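Local coordinates for protein prolyl oligopeptidase (Novosphingobium capsulatum, PDB 1YR2) that probably hydrolyses oligopeptides on the carboxyl side of proline, and less readily of alanine, as a serine peptidase of the S9A family, at residues E109-Y123 with N126-A140. Numbering follows the deposited sequence.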
ATOM      1  N   GLU A 109     -16.877  -8.849   2.688  1.00 14.13           N
ATOM      2  CA  GLU A 109     -16.487  -9.011   4.083  1.00 14.49           C
ATOM      3  C   GLU A 109     -14.975  -9.112   4.269  1.00 14.71           C
ATOM      4  O   GLU A 109     -14.228  -9.569   3.374  1.00 13.08           O
ATOM      5  CB  GLU A 109     -17.184 -10.251   4.671  1.00 14.77           C
ATOM      6  CG  GLU A 109     -16.626 -11.564   4.170  1.00 16.60           C
ATOM      7  CD  GLU A 109     -17.418 -12.755   4.715  1.00 20.41           C
ATOM      8  OE1 GLU A 109     -17.798 -12.711   5.925  1.00 19.19           O
ATOM      9  OE2 GLU A 109     -17.637 -13.720   3.931  1.00 17.67           O
ATOM     10  N   ARG A 110     -14.520  -8.738   5.466  1.00 15.30           N
ATOM     11  CA  ARG A 110     -13.094  -8.814   5.801  1.00 15.66           C
ATOM     12  C   ARG A 110     -12.901  -9.233   7.239  1.00 14.30           C
ATOM     13  O   ARG A 110     -13.564  -8.754   8.122  1.00 13.78           O
ATOM     14  CB  ARG A 110     -12.392  -7.472   5.581  1.00 17.64           C
ATOM     15  CG  ARG A 110     -12.864  -6.666   4.373  1.00 24.57           C
ATOM     16  CD  ARG A 110     -12.204  -5.271   4.242  1.00 31.65           C
ATOM     17  NE  ARG A 110     -12.734  -4.298   5.217  1.00 36.25           N
ATOM     18  CZ  ARG A 110     -12.157  -3.979   6.368  1.00 39.47           C
ATOM     19  NH1 ARG A 110     -10.998  -4.528   6.724  1.00 44.03           N
ATOM     20  NH2 ARG A 110     -12.727  -3.088   7.162  1.00 40.83           N
ATOM     21  N   PHE A 111     -11.971 -10.144   7.451  1.00 12.64           N
ATOM     22  CA  PHE A 111     -11.594 -10.618   8.778  1.00 12.33           C
ATOM     23  C   PHE A 111     -10.240 -10.003   9.139  1.00 12.94           C
ATOM     24  O   PHE A 111      -9.363  -9.868   8.285  1.00 12.84           O
ATOM     25  CB  PHE A 111     -11.497 -12.150   8.825  1.00 12.24           C
ATOM     26  CG  PHE A 111     -12.803 -12.848   8.745  1.00 13.60           C
ATOM     27  CD1 PHE A 111     -13.396 -13.063   7.513  1.00 14.27           C
ATOM     28  CD2 PHE A 111     -13.457 -13.299   9.879  1.00 11.10           C
ATOM     29  CE1 PHE A 111     -14.613 -13.758   7.436  1.00 13.54           C
ATOM     30  CE2 PHE A 111     -14.636 -13.990   9.796  1.00 12.00           C
ATOM     31  CZ  PHE A 111     -15.224 -14.192   8.583  1.00 12.14           C
ATOM     32  N   GLY A 112     -10.081  -9.615  10.400  1.00 11.81           N
ATOM     33  CA  GLY A 112      -8.776  -9.263  10.927  1.00 11.84           C
ATOM     34  C   GLY A 112      -8.010 -10.467  11.401  1.00 10.91           C
ATOM     35  O   GLY A 112      -8.555 -11.553  11.575  1.00 13.40           O
ATOM     36  N   LEU A 113      -6.705 -10.305  11.638  1.00 13.24           N
ATOM     37  CA  LEU A 113      -5.909 -11.354  12.192  1.00 12.18           C
ATOM     38  C   LEU A 113      -6.429 -11.630  13.601  1.00 12.39           C
ATOM     39  O   LEU A 113      -6.568 -10.708  14.411  1.00 11.18           O
ATOM     40  CB  LEU A 113      -4.425 -10.989  12.246  1.00 12.21           C
ATOM     41  CG  LEU A 113      -3.622 -10.925  10.926  1.00 15.74           C
ATOM     42  CD1 LEU A 113      -2.427  -9.976  11.088  1.00 20.26           C
ATOM     43  CD2 LEU A 113      -3.165 -12.347  10.455  1.00 16.91           C
ATOM     44  N   PRO A 114      -6.653 -12.906  13.903  1.00 12.13           N
ATOM     45  CA  PRO A 114      -7.152 -13.291  15.213  1.00 11.73           C
ATOM     46  C   PRO A 114      -6.114 -13.370  16.327  1.00 12.99           C
ATOM     47  O   PRO A 114      -4.955 -13.687  16.071  1.00 14.10           O
ATOM     48  CB  PRO A 114      -7.766 -14.636  14.953  1.00 12.49           C
ATOM     49  CG  PRO A 114      -7.121 -15.156  13.808  1.00 13.23           C
ATOM     50  CD  PRO A 114      -6.647 -14.032  12.965  1.00 11.15           C
ATOM     51  N   GLN A 115      -6.548 -13.085  17.541  1.00 11.79           N
ATOM     52  CA  GLN A 115      -5.735 -13.188  18.751  1.00 11.83           C
ATOM     53  C   GLN A 115      -6.375 -14.239  19.635  1.00 12.02           C
ATOM     54  O   GLN A 115      -7.551 -14.127  19.982  1.00 11.49           O
ATOM     55  CB  GLN A 115      -5.664 -11.853  19.486  1.00 11.21           C
ATOM     56  CG  GLN A 115      -4.949 -10.771  18.726  1.00 15.93           C
ATOM     57  CD  GLN A 115      -3.456 -11.064  18.547  1.00 17.81           C
ATOM     58  OE1 GLN A 115      -2.839 -11.763  19.365  1.00 24.82           O
ATOM     59  NE2 GLN A 115      -2.876 -10.519  17.493  1.00 22.58           N
ATOM     60  N   ARG A 116      -5.618 -15.268  19.973  1.00 12.72           N
ATOM     61  CA  ARG A 116      -6.086 -16.318  20.912  1.00 14.47           C
ATOM     62  C   ARG A 116      -5.556 -16.023  22.319  1.00 13.94           C
ATOM     63  O   ARG A 116      -4.353 -15.814  22.496  1.00 13.92           O
ATOM     64  CB  ARG A 116      -5.579 -17.662  20.434  1.00 15.09           C
ATOM     65  CG  ARG A 116      -6.193 -18.084  19.100  1.00 22.22           C
ATOM     66  CD  ARG A 116      -5.549 -19.344  18.443  1.00 29.09           C
ATOM     67  NE  ARG A 116      -6.540 -19.950  17.563  1.00 35.95           N
ATOM     68  CZ  ARG A 116      -7.304 -21.003  17.870  1.00 38.08           C
ATOM     69  NH1 ARG A 116      -7.182 -21.647  19.023  1.00 35.66           N
ATOM     70  NH2 ARG A 116      -8.183 -21.433  16.967  1.00 43.03           N
ATOM     71  N   ARG A 117      -6.455 -15.905  23.297  1.00 12.49           N
ATOM     72  CA  ARG A 117      -6.059 -15.783  24.687  1.00 13.24           C
ATOM     73  C   ARG A 117      -7.016 -16.647  25.508  1.00 13.75           C
ATOM     74  O   ARG A 117      -8.235 -16.569  25.355  1.00 12.86           O
ATOM     75  CB  ARG A 117      -6.086 -14.336  25.187  1.00 13.42           C
ATOM     76  CG  ARG A 117      -5.217 -13.338  24.452  1.00 12.52           C
ATOM     77  CD  ARG A 117      -3.688 -13.544  24.649  1.00 13.22           C
ATOM     78  NE  ARG A 117      -3.018 -12.433  24.027  1.00 16.12           N
ATOM     79  CZ  ARG A 117      -2.729 -12.382  22.745  1.00 19.38           C
ATOM     80  NH1 ARG A 117      -2.943 -13.438  21.964  1.00 15.46           N
ATOM     81  NH2 ARG A 117      -2.147 -11.309  22.255  1.00 20.88           N
ATOM     82  N   GLY A 118      -6.450 -17.479  26.374  1.00 13.62           N
ATOM     83  CA  GLY A 118      -7.246 -18.383  27.196  1.00 14.31           C
ATOM     84  C   GLY A 118      -8.115 -19.306  26.382  1.00 14.14           C
ATOM     85  O   GLY A 118      -7.640 -19.997  25.488  1.00 15.56           O
ATOM     86  N   ALA A 119      -9.394 -19.254  26.669  1.00 14.57           N
ATOM     87  CA  ALA A 119     -10.398 -20.093  26.042  1.00 15.55           C
ATOM     88  C   ALA A 119     -11.032 -19.454  24.814  1.00 14.56           C
ATOM     89  O   ALA A 119     -11.948 -20.028  24.237  1.00 14.36           O
ATOM     90  CB  ALA A 119     -11.472 -20.426  27.038  1.00 15.81           C
ATOM     91  N   SER A 120     -10.531 -18.297  24.396  1.00 13.86           N
ATOM     92  CA  SER A 120     -11.225 -17.479  23.412  1.00 13.25           C
ATOM     93  C   SER A 120     -10.312 -17.038  22.265  1.00 13.37           C
ATOM     94  O   SER A 120      -9.087 -16.898  22.394  1.00 12.19           O
ATOM     95  CB  SER A 120     -11.846 -16.236  24.095  1.00 14.01           C
ATOM     96  OG  SER A 120     -12.875 -16.557  25.004  1.00 14.92           O
ATOM     97  N   VAL A 121     -10.944 -16.783  21.123  1.00 12.18           N
ATOM     98  CA  VAL A 121     -10.289 -16.134  20.010  1.00 11.91           C
ATOM     99  C   VAL A 121     -11.048 -14.824  19.694  1.00 11.24           C
ATOM    100  O   VAL A 121     -12.278 -14.816  19.670  1.00 11.72           O
ATOM    101  CB  VAL A 121     -10.178 -17.087  18.787  1.00 13.72           C
ATOM    102  CG1 VAL A 121     -11.505 -17.503  18.280  1.00 15.09           C
ATOM    103  CG2 VAL A 121      -9.391 -16.450  17.658  1.00 12.89           C
ATOM    104  N   PHE A 122     -10.301 -13.759  19.420  1.00 10.03           N
ATOM    105  CA  PHE A 122     -10.781 -12.388  19.177  1.00 10.24           C
ATOM    106  C   PHE A 122     -10.334 -11.936  17.786  1.00  9.77           C
ATOM    107  O   PHE A 122      -9.182 -12.160  17.398  1.00 10.87           O
ATOM    108  CB  PHE A 122     -10.224 -11.374  20.209  1.00 11.04           C
ATOM    109  CG  PHE A 122     -10.457 -11.755  21.646  1.00 10.04           C
ATOM    110  CD1 PHE A 122      -9.672 -12.688  22.280  1.00 11.38           C
ATOM    111  CD2 PHE A 122     -11.470 -11.143  22.373  1.00 11.30           C
ATOM    112  CE1 PHE A 122      -9.886 -13.034  23.610  1.00 13.03           C
ATOM    113  CE2 PHE A 122     -11.661 -11.454  23.701  1.00 10.15           C
ATOM    114  CZ  PHE A 122     -10.922 -12.398  24.325  1.00 11.70           C
ATOM    115  N   TYR A 123     -11.259 -11.356  17.029  1.00 10.43           N
ATOM    116  CA  TYR A 123     -10.931 -10.885  15.687  1.00 10.24           C
ATOM    117  C   TYR A 123     -11.933  -9.849  15.228  1.00 10.81           C
ATOM    118  O   TYR A 123     -13.095  -9.907  15.550  1.00 10.19           O
ATOM    119  CB  TYR A 123     -10.851 -12.067  14.686  1.00 10.53           C
ATOM    120  CG  TYR A 123     -12.128 -12.895  14.656  1.00  9.70           C
ATOM    121  CD1 TYR A 123     -12.392 -13.796  15.650  1.00 12.05           C
ATOM    122  CD2 TYR A 123     -13.072 -12.709  13.665  1.00 10.11           C
ATOM    123  CE1 TYR A 123     -13.532 -14.557  15.663  1.00 12.38           C
ATOM    124  CE2 TYR A 123     -14.240 -13.450  13.659  1.00 11.97           C
ATOM    125  CZ  TYR A 123     -14.472 -14.363  14.685  1.00 14.24           C
ATOM    126  OH  TYR A 123     -15.628 -15.094  14.727  1.00 12.99           O
ATOM    127  N   ASN A 126     -15.820  -7.137   9.362  1.00 12.69           N
ATOM    128  CA  ASN A 126     -16.707  -6.226   8.660  1.00 12.62           C
ATOM    129  C   ASN A 126     -17.509  -6.987   7.615  1.00 12.66           C
ATOM    130  O   ASN A 126     -16.971  -7.749   6.894  1.00 12.89           O
ATOM    131  CB  ASN A 126     -15.876  -5.141   7.974  1.00 13.41           C
ATOM    132  CG  ASN A 126     -16.695  -3.882   7.656  1.00 15.37           C
ATOM    133  OD1 ASN A 126     -17.728  -3.966   6.965  1.00 16.59           O
ATOM    134  ND2 ASN A 126     -16.233  -2.701   8.155  1.00 15.77           N
ATOM    135  N   SER A 127     -18.807  -6.734   7.526  1.00 13.52           N
ATOM    136  CA  SER A 127     -19.637  -7.347   6.480  1.00 14.50           C
ATOM    137  C   SER A 127     -19.301  -6.852   5.070  1.00 15.38           C
ATOM    138  O   SER A 127     -19.683  -7.481   4.072  1.00 14.79           O
ATOM    139  CB  SER A 127     -21.096  -7.016   6.767  1.00 14.42           C
ATOM    140  OG  SER A 127     -21.231  -5.597   6.800  1.00 15.44           O
ATOM    141  N   GLY A 128     -18.612  -5.722   4.987  1.00 17.14           N
ATOM    142  CA  GLY A 128     -18.299  -5.041   3.746  1.00 19.41           C
ATOM    143  C   GLY A 128     -19.083  -3.742   3.747  1.00 21.91           C
ATOM    144  O   GLY A 128     -18.713  -2.802   3.062  1.00 24.12           O
ATOM    145  N   LEU A 129     -20.134  -3.684   4.561  1.00 23.79           N
ATOM    146  CA  LEU A 129     -21.065  -2.564   4.569  1.00 24.51           C
ATOM    147  C   LEU A 129     -20.913  -1.587   5.728  1.00 24.66           C
ATOM    148  O   LEU A 129     -21.522  -0.517   5.693  1.00 24.82           O
ATOM    149  CB  LEU A 129     -22.492  -3.117   4.607  1.00 25.21           C
ATOM    150  CG  LEU A 129     -22.799  -4.088   3.456  1.00 26.97           C
ATOM    151  CD1 LEU A 129     -24.131  -4.772   3.683  1.00 28.20           C
ATOM    152  CD2 LEU A 129     -22.727  -3.323   2.133  1.00 28.83           C
ATOM    153  N   MET A 130     -20.111  -1.935   6.729  1.00 22.68           N
ATOM    154  CA  MET A 130     -20.081  -1.201   7.986  1.00 22.22           C
ATOM    155  C   MET A 130     -18.958  -0.164   7.984  1.00 21.06           C
ATOM    156  O   MET A 130     -17.885  -0.432   7.525  1.00 19.46           O
ATOM    157  CB  MET A 130     -19.850  -2.165   9.154  1.00 21.47           C
ATOM    158  CG  MET A 130     -20.899  -3.257   9.356  1.00 22.51           C
ATOM    159  SD  MET A 130     -20.108  -4.642  10.351  1.00 23.17           S
ATOM    160  CE  MET A 130     -21.573  -5.608  10.697  1.00 24.11           C
ATOM    161  N   ASN A 131     -19.226   1.018   8.538  1.00 21.40           N
ATOM    162  CA  ASN A 131     -18.232   2.097   8.599  1.00 21.37           C
ATOM    163  C   ASN A 131     -17.024   1.662   9.419  1.00 20.65           C
ATOM    164  O   ASN A 131     -15.918   1.957   9.051  1.00 20.96           O
ATOM    165  CB  ASN A 131     -18.855   3.358   9.189  1.00 21.90           C
ATOM    166  CG  ASN A 131     -17.907   4.540   9.204  1.00 25.64           C
ATOM    167  OD1 ASN A 131     -17.642   5.123  10.267  1.00 30.54           O
ATOM    168  ND2 ASN A 131     -17.384   4.904   8.044  1.00 29.58           N
ATOM    169  N   GLN A 132     -17.259   0.941  10.518  1.00 20.01           N
ATOM    170  CA  GLN A 132     -16.190   0.384  11.341  1.00 19.31           C
ATOM    171  C   GLN A 132     -16.402  -1.110  11.521  1.00 17.97           C
ATOM    172  O   GLN A 132     -17.509  -1.565  11.611  1.00 18.12           O
ATOM    173  CB  GLN A 132     -16.125   1.031  12.741  1.00 19.06           C
ATOM    174  CG  GLN A 132     -15.855   2.554  12.802  1.00 19.90           C
ATOM    175  CD  GLN A 132     -15.907   3.066  14.240  1.00 18.40           C
ATOM    176  OE1 GLN A 132     -15.024   2.747  15.027  1.00 18.76           O
ATOM    177  NE2 GLN A 132     -16.950   3.816  14.593  1.00 15.03           N
ATOM    178  N   SER A 133     -15.319  -1.862  11.603  1.00 17.15           N
ATOM    179  CA  SER A 133     -15.420  -3.272  11.926  1.00 16.06           C
ATOM    180  C   SER A 133     -15.939  -3.481  13.343  1.00 15.28           C
ATOM    181  O   SER A 133     -15.693  -2.664  14.229  1.00 13.49           O
ATOM    182  CB  SER A 133     -14.067  -3.923  11.827  1.00 16.66           C
ATOM    183  OG  SER A 133     -13.705  -4.104  10.501  1.00 19.43           O
ATOM    184  N   GLN A 134     -16.657  -4.589  13.552  1.00 13.58           N
ATOM    185  CA  GLN A 134     -16.975  -5.059  14.882  1.00 12.34           C
ATOM    186  C   GLN A 134     -15.800  -5.877  15.407  1.00 12.31           C
ATOM    187  O   GLN A 134     -15.000  -6.321  14.633  1.00 11.64           O
ATOM    188  CB  GLN A 134     -18.166  -5.995  14.815  1.00 13.33           C
ATOM    189  CG  GLN A 134     -19.452  -5.359  14.238  1.00 14.82           C
ATOM    190  CD  GLN A 134     -20.598  -6.357  14.036  1.00 15.60           C
ATOM    191  OE1 GLN A 134     -20.347  -7.491  13.678  1.00 15.85           O
ATOM    192  NE2 GLN A 134     -21.853  -5.920  14.231  1.00 14.25           N
ATOM    193  N   LEU A 135     -15.760  -6.047  16.729  1.00 11.87           N
ATOM    194  CA  LEU A 135     -14.864  -7.002  17.394  1.00 11.36           C
ATOM    195  C   LEU A 135     -15.743  -8.172  17.818  1.00  9.80           C
ATOM    196  O   LEU A 135     -16.684  -8.018  18.624  1.00  9.69           O
ATOM    197  CB  LEU A 135     -14.198  -6.383  18.620  1.00 10.85           C
ATOM    198  CG  LEU A 135     -13.168  -7.329  19.277  1.00 11.88           C
ATOM    199  CD1 LEU A 135     -12.139  -7.762  18.312  1.00 12.58           C
ATOM    200  CD2 LEU A 135     -12.594  -6.633  20.519  1.00 15.36           C
ATOM    201  N   LEU A 136     -15.413  -9.311  17.249  1.00 10.88           N
ATOM    202  CA  LEU A 136     -16.015 -10.595  17.568  1.00 10.06           C
ATOM    203  C   LEU A 136     -15.139 -11.471  18.431  1.00 10.19           C
ATOM    204  O   LEU A 136     -13.890 -11.376  18.462  1.00 10.57           O
ATOM    205  CB  LEU A 136     -16.329 -11.378  16.287  1.00  9.51           C
ATOM    206  CG  LEU A 136     -17.153 -10.655  15.239  1.00 12.60           C
ATOM    207  CD1 LEU A 136     -17.623 -11.644  14.251  1.00 14.34           C
ATOM    208  CD2 LEU A 136     -18.291  -9.901  15.862  1.00 16.25           C
ATOM    209  N   VAL A 137     -15.819 -12.351  19.150  1.00 10.56           N
ATOM    210  CA  VAL A 137     -15.154 -13.307  20.005  1.00 11.06           C
ATOM    211  C   VAL A 137     -15.885 -14.630  19.923  1.00 10.47           C
ATOM    212  O   VAL A 137     -17.102 -14.696  19.754  1.00  7.78           O
ATOM    213  CB  VAL A 137     -15.147 -12.822  21.477  1.00 11.53           C
ATOM    214  CG1 VAL A 137     -16.573 -12.711  22.027  1.00 12.15           C
ATOM    215  CG2 VAL A 137     -14.292 -13.735  22.339  1.00 12.98           C
ATOM    216  N   ARG A 138     -15.165 -15.712  20.035  1.00  9.20           N
ATOM    217  CA  ARG A 138     -15.822 -17.018  20.135  1.00 11.69           C
ATOM    218  C   ARG A 138     -14.914 -18.005  20.862  1.00 11.11           C
ATOM    219  O   ARG A 138     -13.751 -17.694  21.077  1.00 11.56           O
ATOM    220  CB  ARG A 138     -16.211 -17.510  18.745  1.00 12.47           C
ATOM    221  CG  ARG A 138     -15.025 -17.996  17.895  1.00 15.74           C
ATOM    222  CD  ARG A 138     -15.456 -18.445  16.451  1.00 16.03           C
ATOM    223  NE  ARG A 138     -14.267 -18.853  15.701  1.00 12.81           N
ATOM    224  CZ  ARG A 138     -14.119 -18.731  14.415  1.00 12.34           C
ATOM    225  NH1 ARG A 138     -15.103 -18.281  13.664  1.00 12.21           N
ATOM    226  NH2 ARG A 138     -13.002 -19.113  13.850  1.00 13.36           N
ATOM    227  N   PRO A 139     -15.399 -19.162  21.298  1.00 12.34           N
ATOM    228  CA  PRO A 139     -14.480 -20.126  21.920  1.00 12.95           C
ATOM    229  C   PRO A 139     -13.345 -20.541  20.970  1.00 14.44           C
ATOM    230  O   PRO A 139     -13.562 -20.700  19.765  1.00 13.79           O
ATOM    231  CB  PRO A 139     -15.395 -21.315  22.284  1.00 13.11           C
ATOM    232  CG  PRO A 139     -16.780 -20.661  22.401  1.00 14.85           C
ATOM    233  CD  PRO A 139     -16.791 -19.665  21.264  1.00 13.52           C
ATOM    234  N   ALA A 140     -12.158 -20.741  21.530  1.00 16.33           N
ATOM    235  CA  ALA A 140     -10.960 -21.039  20.760  1.00 19.76           C
ATOM    236  C   ALA A 140     -11.099 -22.321  19.985  1.00 21.69           C
ATOM    237  O   ALA A 140     -10.506 -22.445  18.935  1.00 25.44           O
ATOM    238  CB  ALA A 140      -9.723 -21.115  21.668  1.00 19.67           C
TER
HETATM  239  O   HOH W   1     -12.039  -6.695   9.806  1.00 27.19           O
HETATM  240  O   HOH W   2     -10.617 -19.963  15.277  1.00 33.47           O
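Val121 and Arg138 pair through both their backbone N-H groups and carbonyls, and Tyr123 and Leu136 do the same two residues on, joining strands 120-126 and 134-139 as an antiparallel hairpin. The Val121 N to Arg138 O bond (3.0 Å) is nearly straight, 172° at the hydrogen. Past the strand end, Ala140 N reaches Ala119 O at 2.8 Å from above the carbonyl plane.

Between these pairs, Val137 CG2 lies over one face of the Phe122 ring, 4.0 Å from its centroid. On the opposite face of the sheet, which carries Val121, Tyr123, Leu136 and Arg138, Leu136 CB lies over one face of the Tyr123 ring. With CG set between the backbone N and carbonyl carbon (chi1 74°) and the chain stretched out beyond it, Arg138 runs beside Val121 and across Tyr123, roughly perpendicular to it; its NH1 passes Tyr123 OH at 3.4 Å without a hydrogen bond. That nitrogen is satisfied by a salt bridge to Glu448 and by Thr146 O, while NH2 gives a 2.9 Å bond to a water, which also takes a weak bond from Arg116 NH2. Arg116 NE is held by Tyr422 OH, and its NH2 also gives a weak bond to Ala140 O (3.2 Å).

At the other end, Arg110 and Asn126 exchange two backbone bonds, and a second water links Arg110 O to Ser133 OG. The Asn126 amide closes its own loop: OD1 accepts from Gly128 N (2.8 Å), forming an Asx turn, and from Met130 N, while ND2 donates to Met130 O at 2.9 Å. With an alanine here, Gly128 N, Met130 N and Met130 O would lose these mates, and the loop would probably be freer to shift.

The chemistry thus implies a propeller-blade hairpin secured by backbone pairing, its buried arginine's charge probably balanced by Glu448.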